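Local structure of GphF Dehydratase 1 (Archangium violaceum, 6MBF) at residues I160-G163 / P164-N168; A194-E197 / L198-L202; I47-G51 / V52-E56; D115-S118 / A119-R122; A212-Y215 / A216-H220. The protein probably dehydrates beta-hydroxyacyl intermediates of gephyronic acid biosynthesis and rearranges the resulting olefin, as a dehydratase domain of a modular polyketide synthase. All coordinates share one frame; numbering follows the deposited sequence.

In the fold
Contacts 1, 2 and 3 touch one another within what the family identifies as a double-hotdog fold, with contact 3 nearest the chain centre and 12 Å from contact 2, centre to centre. E56 of contact 3 holds the backbone at E197 and L198 of contact 2, while L50 packs on Y162 and L166 of contact 1. A bound magnesium ion lies about 4 Å from the L50 side chain and about 6 Å from that of Y162. Contacts 2 and 5 use the two ends of helix 200-214, and Y161 OH of contact 1 hydrogen-bonds H220 O of contact 5 (2.7 Å). Contact 4 stands apart at the surface, its centre 19 Å from that of contact 3, the nearest.

Contact 1 of 5, residues I160-G163 / P164-N168; sequences IYYG and PRLRN
A hydrogen bond from L166 N to G163 O (3.0 Å) closes a type I turn with P164 and R165 at its corners. The sequence Y162-G163-P164 matches the YGP motif of polyketide synthase dehydratases, here in the loop between helix 151-158 and strand 169-175. On one side of the turn Y162 and L166 cross at about a right angle. L166 CB meets Y162 CD1 obliquely at 3.6 Å, and L166 CD1 comes up to the same carbon at the ring edge, within the ring plane. The Y162 hydroxyl goes on to D204 of helix 200-214. R167 works back over the turn instead: its chain runs extended from CG to NE, with CG beside the backbone N (chi1 -59°), which lays the guanidinium over the G163-P164 peptide. One face lies against G163 C, 3.5 Å from the guanidinium plane, and P164 N, while R167 NH2 donates to Y162 O at 2.9 Å, the oxygen 24° out of that plane. The R165 guanidinium leads away to salt bridges with E188 and E189. The R165 carbonyl is tied within the loop, where N168 ND2 gives a fairly straight 2.9 Å bond to R165 O.

Contact 2 of 5, residues A194-E197 / L198-L202; sequences ASYE and LHPAL
From Y196 to P200 the backbone runs through an extended Y196, bends at E197, extends again through L198 and H199, and enters helix 200-214 at P200, its first residue, with H199 as the N-cap. H199 and P200 open the HPALLD sequence, recognisable as the family's motif at the start of the central helix of the second hotdog. The Y196 ring is wedged against both. P200 CD sits over one face, 3.7 Å from the centroid of the Y196 ring and 18° off its normal, a CH-pi contact in which the two side chains cross at about a right angle. Y196 in turn presents its CD2-CE2 edge to the imidazole: the pair is edge-to-face, with the planes at 50°, and Y196 CE2 lies 3.5 Å from H199 NE2, over the face of the histidine and toward its rim. The first torsion of the histidine, with CG swung away from the backbone N, places the ring there, and the second turns ND1 toward the helix start.

Around these rings, the carboxylate of E56 from helix 52-65 accepts from the backbone N of both E197 and L198, pinning the bend, and the side chain of E197 forms salt bridges with R64 and R237. NE2 of H199 is hydrogen-bonded to E192, consistent with a ring protonated at NE2 and bare at ND1. That bare nitrogen does the capping: A201 N donates to H199 ND1 at 3.0 Å, with the donor 15° out of the ring plane.

Contact 3 of 5, residues I47-G51 / V52-E56; sequences IVVLG and VTYLE
G51, V52 and V49 bury the most surface where strand 46-48 gives way to helix 52-65, the central helix of the first hotdog. G51 supplies a carbonyl to the first turn: Y54 N donates to G51 O at 2.9 Å, and L55 N adds a weak, longer bond to the same oxygen. The Y54 ring lies close by, its CD2 3.7 Å from G51 CA. V52 packs backward. Its CG2, held between the backbone N and the carbonyl carbon (chi1 -74° for CG1), reaches L50 CB at 3.7 Å, so that the two side chains run side by side and point the same way. The L50 side chain also lies about 4 Å from a bound magnesium ion. V49 meets the helix with CG1, which crosses T53 at about a right angle and lies 3.5 Å from T53 OG1.

That hydroxyl is well employed. T53 OG1 donates to L50 O at 2.8 Å, T53 N donates to the same oxygen at 2.9 Å, and OG1 is also hydrogen-bonded to Y37. A water bridges V49 O, to which it donates at 2.7 Å, and Y54 OH. The L50 carbonyl is thus gripped by two donors of one residue, and two amides of the first turn, T53 N and Y54 N, together with the T53 hydroxyl, find acceptors in the carbonyls just before the helix.

Contact 4 of 5, residues D115-S118 / A119-R122; sequences DDES and AWTR
A119 N donates to D116 O at 2.8 Å, closing a type I turn with E117 and S118 at its corners; A119 CB rests 3.2 Å from the same oxygen. The next residue, W120, brings the CD1 corner of its indole over the turn. CD1 is 3.5 Å from D116 O, approached obliquely, while E117 O lies at the ring edge, near its plane. E117 folds at chi2 so that its carboxylate comes back to a level above the indole plane, offset past CD1 and nearly parallel to the ring (8° between planes), with E117 OE2 3.9 Å from W120 CD1.

The D116 side chain steadies the turn from within. S118 OG, turned back between its own N and carbonyl carbon (chi1 74°), donates to D116 OD1 at 2.8 Å on the syn side of the carboxylate, and S118 N makes a weak bond to D116 OD2. Farther out, R96 of strand 93-100 takes both the salt bridge from E117 and a cation-pi contact with W120, while W120 NE1 is hydrogen-bonded to S114 O. The weak S118 N bond gives the outline of an Asx turn, overlaid on the type I turn and 3-10 segment that lead into strand 121-131, antiparallel to its neighbours 103-109 and 73-81.

Contact 5 of 5, residues A212-Y215 / A216-H220; sequences ALIY and AHESH
Y215 and H220 are brought together by opposite first torsions: Y215 CG lies beside its backbone N (chi1 -68°), and H220 CG stands between N and the carbonyl carbon (chi1 70°). The result is a CH-pi contact. H220 CB sits over the middle of the Y215 ring, 3.7 Å from the centroid and only 2° off the normal, while the imidazole itself leads away. The loop after helix 200-214 curls round this ring: S219 O approaches CE2 of Y215 at 3.3 Å, and E218 O stands near the ring plane at the edge while meeting the Y215 CA hydrogen.

The helix end is closed by I214 O, which accepts from H217 N at 2.9 Å and weakly from E218 N, and by L213 O, which accepts from A216 N at 3.3 Å. Just beyond, I214 CG2 touches E218 CG at 3.8 Å. The E218 carboxylate forms a salt bridge with R284 and hydrogen bonds with N257 N and H260. Through a hydrogen bond from Y215 OH to F224 N, the tyrosine ties the loop just after the helix to the start of strand 224-234, so the ring is held by a CH-pi contact on one face and by a hydrogen bond at its hydroxyl.

Contact 1 of 5, residues I160-G163 / P164-N168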
loop_
_atom_site.group_PDB
_atom_site.type_symbol
_atom_site.label_atom_id
_atom_site.label_comp_id
_atom_site.label_asym_id
_atom_site.label_seq_id
_atom_site.Cartn_x
_atom_site.Cartn_y
_atom_site.Cartn_z
ATOM N N ILE A 160 -2.554 7.298 17.250
ATOM C CA ILE A 160 -2.552 8.667 16.754
ATOM C C ILE A 160 -2.402 8.712 15.242
ATOM O O ILE A 160 -2.694 9.747 14.623
ATOM C CB ILE A 160 -1.442 9.491 17.433
ATOM C CG1 ILE A 160 -0.071 8.844 17.218
ATOM C CG2 ILE A 160 -1.731 9.629 18.916
ATOM C CD1 ILE A 160 1.080 9.720 17.667
ATOM N N TYR A 161 -1.949 7.611 14.630
ATOM C CA TYR A 161 -1.814 7.518 13.184
ATOM C C TYR A 161 -2.836 6.605 12.528
ATOM O O TYR A 161 -3.088 6.761 11.332
ATOM C CB TYR A 161 -0.424 6.997 12.800
ATOM C CG TYR A 161 0.717 7.763 13.409
ATOM C CD1 TYR A 161 0.764 9.150 13.350
ATOM C CD2 TYR A 161 1.759 7.092 14.045
ATOM C CE1 TYR A 161 1.831 9.857 13.912
ATOM C CE2 TYR A 161 2.817 7.788 14.614
ATOM C CZ TYR A 161 2.844 9.157 14.544
ATOM O OH TYR A 161 3.907 9.828 15.101
ATOM N N TYR A 162 -3.410 5.659 13.260
ATOM C CA TYR A 162 -4.197 4.596 12.652
ATOM C C TYR A 162 -5.464 4.359 13.450
ATOM O O TYR A 162 -5.411 4.261 14.681
ATOM C CB TYR A 162 -3.402 3.296 12.601
ATOM C CG TYR A 162 -2.434 3.164 11.450
ATOM C CD1 TYR A 162 -2.898 2.997 10.143
ATOM C CD2 TYR A 162 -1.060 3.129 11.675
ATOM C CE1 TYR A 162 -2.013 2.841 9.081
ATOM C CE2 TYR A 162 -0.165 2.971 10.621
ATOM C CZ TYR A 162 -0.646 2.817 9.327
ATOM O OH TYR A 162 0.250 2.648 8.285
ATOM N N GLY A 163 -6.586 4.232 12.748
ATOM C CA GLY A 163 -7.845 3.895 13.367
ATOM C C GLY A 163 -8.121 2.402 13.397
ATOM O O GLY A 163 -7.309 1.576 12.954
ATOM N N PRO A 164 -9.298 2.029 13.914
ATOM C CA PRO A 164 -9.572 0.609 14.194
ATOM C C PRO A 164 -9.728 -0.274 12.970
ATOM O O PRO A 164 -9.703 -1.502 13.124
ATOM C CB PRO A 164 -10.879 0.650 14.999
ATOM C CG PRO A 164 -11.494 1.973 14.675
ATOM C CD PRO A 164 -10.364 2.916 14.415
ATOM N N ARG A 165 -9.917 0.284 11.774
ATOM C CA ARG A 165 -9.943 -0.548 10.578
ATOM C C ARG A 165 -8.555 -0.983 10.137
ATOM O O ARG A 165 -8.447 -1.860 9.269
ATOM C CB ARG A 165 -10.609 0.193 9.420
ATOM C CG ARG A 165 -12.035 0.645 9.694
ATOM C CD ARG A 165 -12.536 1.482 8.538
ATOM N NE ARG A 165 -13.905 1.930 8.754
ATOM C CZ ARG A 165 -14.976 1.290 8.302
ATOM N NH1 ARG A 165 -14.834 0.175 7.601
ATOM N NH2 ARG A 165 -16.189 1.773 8.544
ATOM N N LEU A 166 -7.506 -0.395 10.713
ATOM C CA LEU A 166 -6.137 -0.617 10.260
ATOM C C LEU A 166 -5.270 -1.186 11.383
ATOM O O LEU A 166 -4.147 -0.722 11.622
ATOM C CB LEU A 166 -5.567 0.696 9.711
ATOM C CG LEU A 166 -6.365 1.252 8.523
ATOM C CD1 LEU A 166 -5.915 2.647 8.148
ATOM C CD2 LEU A 166 -6.254 0.306 7.321
ATOM N N ARG A 167 -5.794 -2.202 12.081
ATOM C CA ARG A 167 -5.065 -2.915 13.131
ATOM C C ARG A 167 -5.229 -4.410 12.871
ATOM O O ARG A 167 -5.841 -5.136 13.659
ATOM C CB ARG A 167 -5.578 -2.513 14.523
ATOM C CG ARG A 167 -5.436 -1.012 14.789
ATOM C CD ARG A 167 -6.130 -0.588 16.074
ATOM N NE ARG A 167 -6.080 0.864 16.187
ATOM C CZ ARG A 167 -6.993 1.616 16.799
ATOM N NH1 ARG A 167 -8.042 1.055 17.398
ATOM N NH2 ARG A 167 -6.845 2.938 16.812
ATOM N N ASN A 168 -4.666 -4.875 11.754
ATOM C CA ASN A 168 -4.996 -6.185 11.211
ATOM C C ASN A 168 -3.891 -7.221 11.382
ATOM O O ASN A 168 -4.011 -8.330 10.838
ATOM C CB ASN A 168 -5.376 -6.035 9.739
ATOM C CG ASN A 168 -6.618 -5.170 9.565
ATOM O OD1 ASN A 168 -7.705 -5.553 9.996
ATOM N ND2 ASN A 168 -6.458 -3.996 8.952
#

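Contact 2 of 5, residues A194-E197 / L198-L202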
loop_
_atom_site.group_PDB
_atom_site.type_symbol
_atom_site.label_atom_id
_atom_site.label_comp_id
_atom_site.label_asym_id
_atom_site.label_seq_id
_atom_site.Cartn_x
_atom_site.Cartn_y
_atom_site.Cartn_z
ATOM N N ALA A 194 -13.799 -9.084 -3.173
ATOM C CA ALA A 194 -14.064 -8.995 -4.602
ATOM C C ALA A 194 -13.744 -7.623 -5.177
ATOM O O ALA A 194 -13.745 -7.468 -6.403
ATOM C CB ALA A 194 -15.526 -9.343 -4.890
ATOM N N SER A 195 -13.464 -6.628 -4.336
ATOM C CA SER A 195 -13.360 -5.260 -4.819
ATOM C C SER A 195 -11.941 -4.841 -5.169
ATOM O O SER A 195 -11.772 -3.928 -5.986
ATOM C CB SER A 195 -13.920 -4.283 -3.776
ATOM O OG SER A 195 -15.307 -4.488 -3.590
ATOM N N TYR A 196 -10.932 -5.469 -4.576
ATOM C CA TYR A 196 -9.546 -5.049 -4.721
ATOM C C TYR A 196 -8.698 -6.190 -5.267
ATOM O O TYR A 196 -8.973 -7.369 -5.018
ATOM C CB TYR A 196 -8.941 -4.604 -3.375
ATOM C CG TYR A 196 -9.584 -3.383 -2.760
ATOM C CD1 TYR A 196 -9.265 -2.103 -3.198
ATOM C CD2 TYR A 196 -10.507 -3.512 -1.730
ATOM C CE1 TYR A 196 -9.860 -0.972 -2.620
ATOM C CE2 TYR A 196 -11.098 -2.403 -1.148
ATOM C CZ TYR A 196 -10.773 -1.134 -1.595
ATOM O OH TYR A 196 -11.363 -0.027 -1.018
ATOM N N GLU A 197 -7.629 -5.838 -5.980
ATOM C CA GLU A 197 -6.646 -6.858 -6.306
ATOM C C GLU A 197 -5.955 -7.344 -5.040
ATOM O O GLU A 197 -5.916 -8.547 -4.764
ATOM C CB GLU A 197 -5.638 -6.324 -7.320
ATOM C CG GLU A 197 -6.287 -5.581 -8.500
ATOM C CD GLU A 197 -7.139 -6.498 -9.386
ATOM O OE1 GLU A 197 -7.917 -5.984 -10.219
ATOM O OE2 GLU A 197 -7.049 -7.728 -9.248
ATOM N N LEU A 198 -5.420 -6.413 -4.250
ATOM C CA LEU A 198 -4.894 -6.710 -2.918
ATOM C C LEU A 198 -5.383 -5.613 -1.987
ATOM O O LEU A 198 -5.003 -4.448 -2.148
ATOM C CB LEU A 198 -3.370 -6.776 -2.925
ATOM C CG LEU A 198 -2.746 -7.148 -1.583
ATOM C CD1 LEU A 198 -3.175 -8.548 -1.155
ATOM C CD2 LEU A 198 -1.249 -7.054 -1.671
ATOM N N HIS A 199 -6.229 -5.973 -1.023
ATOM C CA HIS A 199 -6.859 -4.959 -0.195
ATOM C C HIS A 199 -5.803 -4.041 0.427
ATOM O O HIS A 199 -4.850 -4.531 1.050
ATOM C CB HIS A 199 -7.708 -5.603 0.904
ATOM C CG HIS A 199 -8.756 -4.687 1.449
ATOM N ND1 HIS A 199 -8.454 -3.455 1.988
ATOM C CD2 HIS A 199 -10.103 -4.809 1.515
ATOM C CE1 HIS A 199 -9.571 -2.856 2.362
ATOM N NE2 HIS A 199 -10.586 -3.654 2.079
ATOM N N PRO A 200 -5.914 -2.724 0.246
ATOM C CA PRO A 200 -4.960 -1.810 0.902
ATOM C C PRO A 200 -4.803 -2.063 2.388
ATOM O O PRO A 200 -3.690 -1.926 2.909
ATOM C CB PRO A 200 -5.563 -0.428 0.618
ATOM C CG PRO A 200 -6.275 -0.615 -0.701
ATOM C CD PRO A 200 -6.831 -2.012 -0.663
ATOM N N ALA A 201 -5.882 -2.439 3.081
ATOM C CA ALA A 201 -5.780 -2.698 4.516
ATOM C C ALA A 201 -4.852 -3.869 4.798
ATOM O O ALA A 201 -4.121 -3.867 5.798
ATOM C CB ALA A 201 -7.163 -2.969 5.110
ATOM N N LEU A 202 -4.885 -4.893 3.942
ATOM C CA LEU A 202 -4.022 -6.049 4.154
ATOM C C LEU A 202 -2.557 -5.702 3.893
ATOM O O LEU A 202 -1.678 -6.028 4.696
ATOM C CB LEU A 202 -4.487 -7.211 3.273
ATOM C CG LEU A 202 -3.824 -8.573 3.530
ATOM C CD1 LEU A 202 -4.787 -9.688 3.201
ATOM C CD2 LEU A 202 -2.569 -8.724 2.691
#

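Contact 3 of 5, residues I47-G51 / V52-E56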
loop_
_atom_site.group_PDB
_atom_site.type_symbol
_atom_site.label_atom_id
_atom_site.label_comp_id
_atom_site.label_asym_id
_atom_site.label_seq_id
_atom_site.Cartn_x
_atom_site.Cartn_y
_atom_site.Cartn_z
ATOM N N ILE A 47 -5.593 14.017 7.689
ATOM C CA ILE A 47 -5.934 12.753 7.043
ATOM C C ILE A 47 -5.044 12.588 5.819
ATOM O O ILE A 47 -5.090 13.408 4.896
ATOM C CB ILE A 47 -7.414 12.717 6.646
ATOM C CG1 ILE A 47 -8.312 12.981 7.852
ATOM C CG2 ILE A 47 -7.748 11.367 5.992
ATOM C CD1 ILE A 47 -9.734 13.366 7.471
ATOM N N VAL A 48 -4.233 11.530 5.802
ATOM C CA VAL A 48 -3.258 11.302 4.734
ATOM C C VAL A 48 -3.544 9.950 4.090
ATOM O O VAL A 48 -3.534 8.915 4.768
ATOM C CB VAL A 48 -1.810 11.353 5.256
ATOM C CG1 VAL A 48 -0.830 11.014 4.134
ATOM C CG2 VAL A 48 -1.484 12.713 5.857
ATOM N N VAL A 49 -3.793 9.958 2.781
ATOM C CA VAL A 49 -4.071 8.720 2.062
ATOM C C VAL A 49 -2.847 7.814 2.123
ATOM O O VAL A 49 -1.731 8.236 1.805
ATOM C CB VAL A 49 -4.480 9.049 0.618
ATOM C CG1 VAL A 49 -4.455 7.799 -0.286
ATOM C CG2 VAL A 49 -5.852 9.744 0.614
ATOM N N LEU A 50 -3.054 6.567 2.550
ATOM C CA LEU A 50 -1.957 5.607 2.637
ATOM C C LEU A 50 -1.363 5.332 1.257
ATOM O O LEU A 50 -2.087 5.184 0.270
ATOM C CB LEU A 50 -2.450 4.295 3.251
ATOM C CG LEU A 50 -2.738 4.213 4.751
ATOM C CD1 LEU A 50 -3.363 2.863 5.055
ATOM C CD2 LEU A 50 -1.445 4.392 5.524
ATOM N N GLY A 51 -0.031 5.256 1.199
ATOM C CA GLY A 51 0.655 4.949 -0.050
ATOM C C GLY A 51 0.250 3.633 -0.692
ATOM O O GLY A 51 0.330 3.490 -1.915
ATOM N N VAL A 52 -0.190 2.654 0.109
ATOM C CA VAL A 52 -0.641 1.393 -0.470
ATOM C C VAL A 52 -1.826 1.602 -1.403
ATOM O O VAL A 52 -2.056 0.780 -2.296
ATOM C CB VAL A 52 -0.985 0.349 0.624
ATOM C CG1 VAL A 52 0.286 -0.202 1.267
ATOM C CG2 VAL A 52 -1.948 0.929 1.677
ATOM N N THR A 53 -2.587 2.685 -1.207
ATOM C CA THR A 53 -3.648 3.064 -2.132
ATOM C C THR A 53 -3.131 3.129 -3.563
ATOM O O THR A 53 -3.774 2.620 -4.490
ATOM C CB THR A 53 -4.225 4.419 -1.715
ATOM O OG1 THR A 53 -4.668 4.350 -0.348
ATOM C CG2 THR A 53 -5.386 4.824 -2.623
ATOM N N TYR A 54 -1.952 3.728 -3.749
ATOM C CA TYR A 54 -1.391 3.889 -5.089
ATOM C C TYR A 54 -0.933 2.553 -5.656
ATOM O O TYR A 54 -1.073 2.305 -6.860
ATOM C CB TYR A 54 -0.225 4.880 -5.048
ATOM C CG TYR A 54 -0.578 6.159 -4.328
ATOM C CD1 TYR A 54 -1.740 6.851 -4.645
ATOM C CD2 TYR A 54 0.230 6.660 -3.311
ATOM C CE1 TYR A 54 -2.085 8.019 -3.980
ATOM C CE2 TYR A 54 -0.106 7.831 -2.636
ATOM C CZ TYR A 54 -1.264 8.506 -2.977
ATOM O OH TYR A 54 -1.606 9.667 -2.311
ATOM N N LEU A 55 -0.375 1.684 -4.813
ATOM C CA LEU A 55 0.024 0.365 -5.295
ATOM C C LEU A 55 -1.187 -0.428 -5.772
ATOM O O LEU A 55 -1.134 -1.087 -6.821
ATOM C CB LEU A 55 0.768 -0.387 -4.192
ATOM C CG LEU A 55 2.082 0.239 -3.711
ATOM C CD1 LEU A 55 2.721 -0.618 -2.626
ATOM C CD2 LEU A 55 3.031 0.403 -4.891
ATOM N N GLU A 56 -2.297 -0.364 -5.025
ATOM C CA GLU A 56 -3.510 -1.062 -5.444
ATOM C C GLU A 56 -4.046 -0.496 -6.756
ATOM O O GLU A 56 -4.425 -1.251 -7.658
ATOM C CB GLU A 56 -4.586 -0.991 -4.351
ATOM C CG GLU A 56 -6.002 -1.372 -4.847
ATOM C CD GLU A 56 -6.132 -2.816 -5.343
ATOM O OE1 GLU A 56 -5.214 -3.649 -5.151
ATOM O OE2 GLU A 56 -7.184 -3.125 -5.936
HETATM O O HOH W 1 -0.627 10.011 0.112
#

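Contact 4 of 5, residues D115-S118 / A119-R122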
loop_
_atom_site.group_PDB
_atom_site.type_symbol
_atom_site.label_atom_id
_atom_site.label_comp_id
_atom_site.label_asym_id
_atom_site.label_seq_id
_atom_site.Cartn_x
_atom_site.Cartn_y
_atom_site.Cartn_z
ATOM N N ASP A 115 -11.121 20.237 -14.260
ATOM C CA ASP A 115 -10.955 20.398 -15.698
ATOM C C ASP A 115 -9.788 21.311 -16.050
ATOM O O ASP A 115 -9.457 21.447 -17.233
ATOM C CB ASP A 115 -12.249 20.918 -16.334
ATOM C CG ASP A 115 -13.402 19.931 -16.206
ATOM O OD1 ASP A 115 -14.563 20.379 -16.079
ATOM O OD2 ASP A 115 -13.147 18.706 -16.216
ATOM N N ASP A 116 -9.155 21.927 -15.057
ATOM C CA ASP A 116 -7.926 22.686 -15.255
ATOM C C ASP A 116 -6.740 21.753 -15.022
ATOM O O ASP A 116 -6.489 21.321 -13.892
ATOM C CB ASP A 116 -7.882 23.890 -14.318
ATOM C CG ASP A 116 -6.539 24.601 -14.339
ATOM O OD1 ASP A 116 -6.176 25.223 -13.316
ATOM O OD2 ASP A 116 -5.839 24.526 -15.372
ATOM N N GLU A 117 -6.000 21.456 -16.095
ATOM C CA GLU A 117 -4.930 20.469 -16.010
ATOM C C GLU A 117 -3.878 20.857 -14.976
ATOM O O GLU A 117 -3.232 19.979 -14.390
ATOM C CB GLU A 117 -4.286 20.279 -17.386
ATOM C CG GLU A 117 -3.319 19.115 -17.450
ATOM C CD GLU A 117 -3.939 17.823 -16.949
ATOM O OE1 GLU A 117 -5.033 17.463 -17.435
ATOM O OE2 GLU A 117 -3.342 17.178 -16.060
ATOM N N SER A 118 -3.703 22.152 -14.719
ATOM C CA SER A 118 -2.734 22.600 -13.726
ATOM C C SER A 118 -3.246 22.473 -12.297
ATOM O O SER A 118 -2.490 22.745 -11.358
ATOM C CB SER A 118 -2.328 24.052 -13.994
ATOM O OG SER A 118 -3.367 24.944 -13.632
ATOM N N ALA A 119 -4.499 22.073 -12.106
ATOM C CA ALA A 119 -5.046 21.881 -10.771
ATOM C C ALA A 119 -4.809 20.476 -10.227
ATOM O O ALA A 119 -5.277 20.169 -9.128
ATOM C CB ALA A 119 -6.547 22.187 -10.764
ATOM N N TRP A 120 -4.091 19.625 -10.953
ATOM C CA TRP A 120 -3.874 18.244 -10.544
ATOM C C TRP A 120 -2.517 18.101 -9.869
ATOM O O TRP A 120 -1.497 18.539 -10.411
ATOM C CB TRP A 120 -3.966 17.304 -11.744
ATOM C CG TRP A 120 -5.342 17.155 -12.303
ATOM C CD1 TRP A 120 -5.936 17.950 -13.244
ATOM C CD2 TRP A 120 -6.299 16.141 -11.974
ATOM N NE1 TRP A 120 -7.201 17.497 -13.516
ATOM C CE2 TRP A 120 -7.450 16.386 -12.753
ATOM C CE3 TRP A 120 -6.297 15.050 -11.096
ATOM C CZ2 TRP A 120 -8.589 15.578 -12.684
ATOM C CZ3 TRP A 120 -7.428 14.247 -11.028
ATOM C CH2 TRP A 120 -8.559 14.515 -11.818
ATOM N N THR A 121 -2.507 17.477 -8.695
ATOM C CA THR A 121 -1.287 17.243 -7.934
ATOM C C THR A 121 -0.834 15.804 -8.145
ATOM O O THR A 121 -1.620 14.873 -7.945
ATOM C CB THR A 121 -1.515 17.499 -6.442
ATOM O OG1 THR A 121 -1.880 18.874 -6.236
ATOM C CG2 THR A 121 -0.263 17.160 -5.634
ATOM N N ARG A 122 0.427 15.631 -8.531
ATOM C CA ARG A 122 0.991 14.301 -8.762
ATOM C C ARG A 122 1.324 13.635 -7.432
ATOM O O ARG A 122 2.095 14.184 -6.634
ATOM C CB ARG A 122 2.246 14.392 -9.631
ATOM C CG ARG A 122 2.994 13.066 -9.741
ATOM C CD ARG A 122 4.295 13.201 -10.556
ATOM N NE ARG A 122 4.048 13.326 -11.986
ATOM C CZ ARG A 122 4.410 14.373 -12.723
ATOM N NH1 ARG A 122 5.049 15.396 -12.170
ATOM N NH2 ARG A 122 4.138 14.395 -14.021
#

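Contact 5 of 5, residues A212-Y215 / A216-H220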
loop_
_atom_site.group_PDB
_atom_site.type_symbol
_atom_site.label_atom_id
_atom_site.label_comp_id
_atom_site.label_asym_id
_atom_site.label_seq_id
_atom_site.Cartn_x
_atom_site.Cartn_y
_atom_site.Cartn_z
ATOM N N ALA A 212 6.563 -2.079 13.281
ATOM C CA ALA A 212 6.665 -2.635 14.626
ATOM C C ALA A 212 8.092 -3.058 14.945
ATOM O O ALA A 212 8.542 -2.925 16.086
ATOM C CB ALA A 212 5.701 -3.818 14.779
ATOM N N LEU A 213 8.828 -3.567 13.951
ATOM C CA LEU A 213 10.228 -3.905 14.189
ATOM C C LEU A 213 11.073 -2.651 14.380
ATOM O O LEU A 213 11.860 -2.559 15.332
ATOM C CB LEU A 213 10.768 -4.756 13.039
ATOM C CG LEU A 213 10.871 -6.234 13.397
ATOM C CD1 LEU A 213 9.471 -6.813 13.607
ATOM C CD2 LEU A 213 11.627 -6.983 12.321
ATOM N N ILE A 214 10.909 -1.665 13.493
ATOM C CA ILE A 214 11.665 -0.418 13.598
ATOM C C ILE A 214 11.452 0.231 14.964
ATOM O O ILE A 214 12.412 0.592 15.653
ATOM C CB ILE A 214 11.270 0.542 12.460
ATOM C CG1 ILE A 214 11.741 0.001 11.103
ATOM C CG2 ILE A 214 11.823 1.930 12.721
ATOM C CD1 ILE A 214 11.071 0.684 9.925
ATOM N N TYR A 215 10.191 0.379 15.379
ATOM C CA TYR A 215 9.859 1.194 16.546
ATOM C C TYR A 215 10.201 0.505 17.858
ATOM O O TYR A 215 10.077 1.128 18.922
ATOM C CB TYR A 215 8.380 1.594 16.503
ATOM C CG TYR A 215 8.077 2.558 15.373
ATOM C CD1 TYR A 215 6.887 2.481 14.657
ATOM C CD2 TYR A 215 8.992 3.545 15.018
ATOM C CE1 TYR A 215 6.613 3.376 13.621
ATOM C CE2 TYR A 215 8.730 4.432 13.985
ATOM C CZ TYR A 215 7.539 4.338 13.291
ATOM O OH TYR A 215 7.282 5.219 12.273
ATOM N N ALA A 216 10.656 -0.747 17.808
ATOM C CA ALA A 216 11.284 -1.341 18.979
ATOM C C ALA A 216 12.576 -0.624 19.347
ATOM O O ALA A 216 12.989 -0.674 20.511
ATOM C CB ALA A 216 11.559 -2.825 18.740
ATOM N N HIS A 217 13.202 0.070 18.393
ATOM C CA HIS A 217 14.523 0.653 18.583
ATOM C C HIS A 217 14.584 2.166 18.449
ATOM O O HIS A 217 15.600 2.752 18.843
ATOM C CB HIS A 217 15.519 0.049 17.582
ATOM C CG HIS A 217 15.507 -1.446 17.553
ATOM N ND1 HIS A 217 16.117 -2.214 18.520
ATOM C CD2 HIS A 217 14.949 -2.314 16.676
ATOM C CE1 HIS A 217 15.941 -3.493 18.238
ATOM N NE2 HIS A 217 15.233 -3.581 17.126
ATOM N N GLU A 218 13.564 2.814 17.890
ATOM C CA GLU A 218 13.593 4.260 17.745
ATOM C C GLU A 218 12.170 4.805 17.772
ATOM O O GLU A 218 11.189 4.056 17.712
ATOM C CB GLU A 218 14.344 4.682 16.468
ATOM C CG GLU A 218 13.870 4.026 15.177
ATOM C CD GLU A 218 14.767 4.370 13.998
ATOM O OE1 GLU A 218 15.365 3.450 13.405
ATOM O OE2 GLU A 218 14.888 5.569 13.670
ATOM N N SER A 219 12.072 6.129 17.869
ATOM C CA SER A 219 10.806 6.783 18.175
ATOM C C SER A 219 9.831 6.717 17.004
ATOM O O SER A 219 10.217 6.785 15.836
ATOM C CB SER A 219 11.050 8.248 18.555
ATOM O OG SER A 219 9.833 8.979 18.644
ATOM N N HIS A 220 8.544 6.624 17.333
ATOM C CA HIS A 220 7.497 6.723 16.328
ATOM C C HIS A 220 7.051 8.162 16.080
ATOM O O HIS A 220 6.146 8.383 15.267
ATOM C CB HIS A 220 6.296 5.850 16.724
ATOM C CG HIS A 220 5.532 6.367 17.900
ATOM N ND1 HIS A 220 6.116 6.593 19.127
ATOM C CD2 HIS A 220 4.225 6.701 18.038
ATOM C CE1 HIS A 220 5.205 7.044 19.970
ATOM N NE2 HIS A 220 4.048 7.117 19.335
#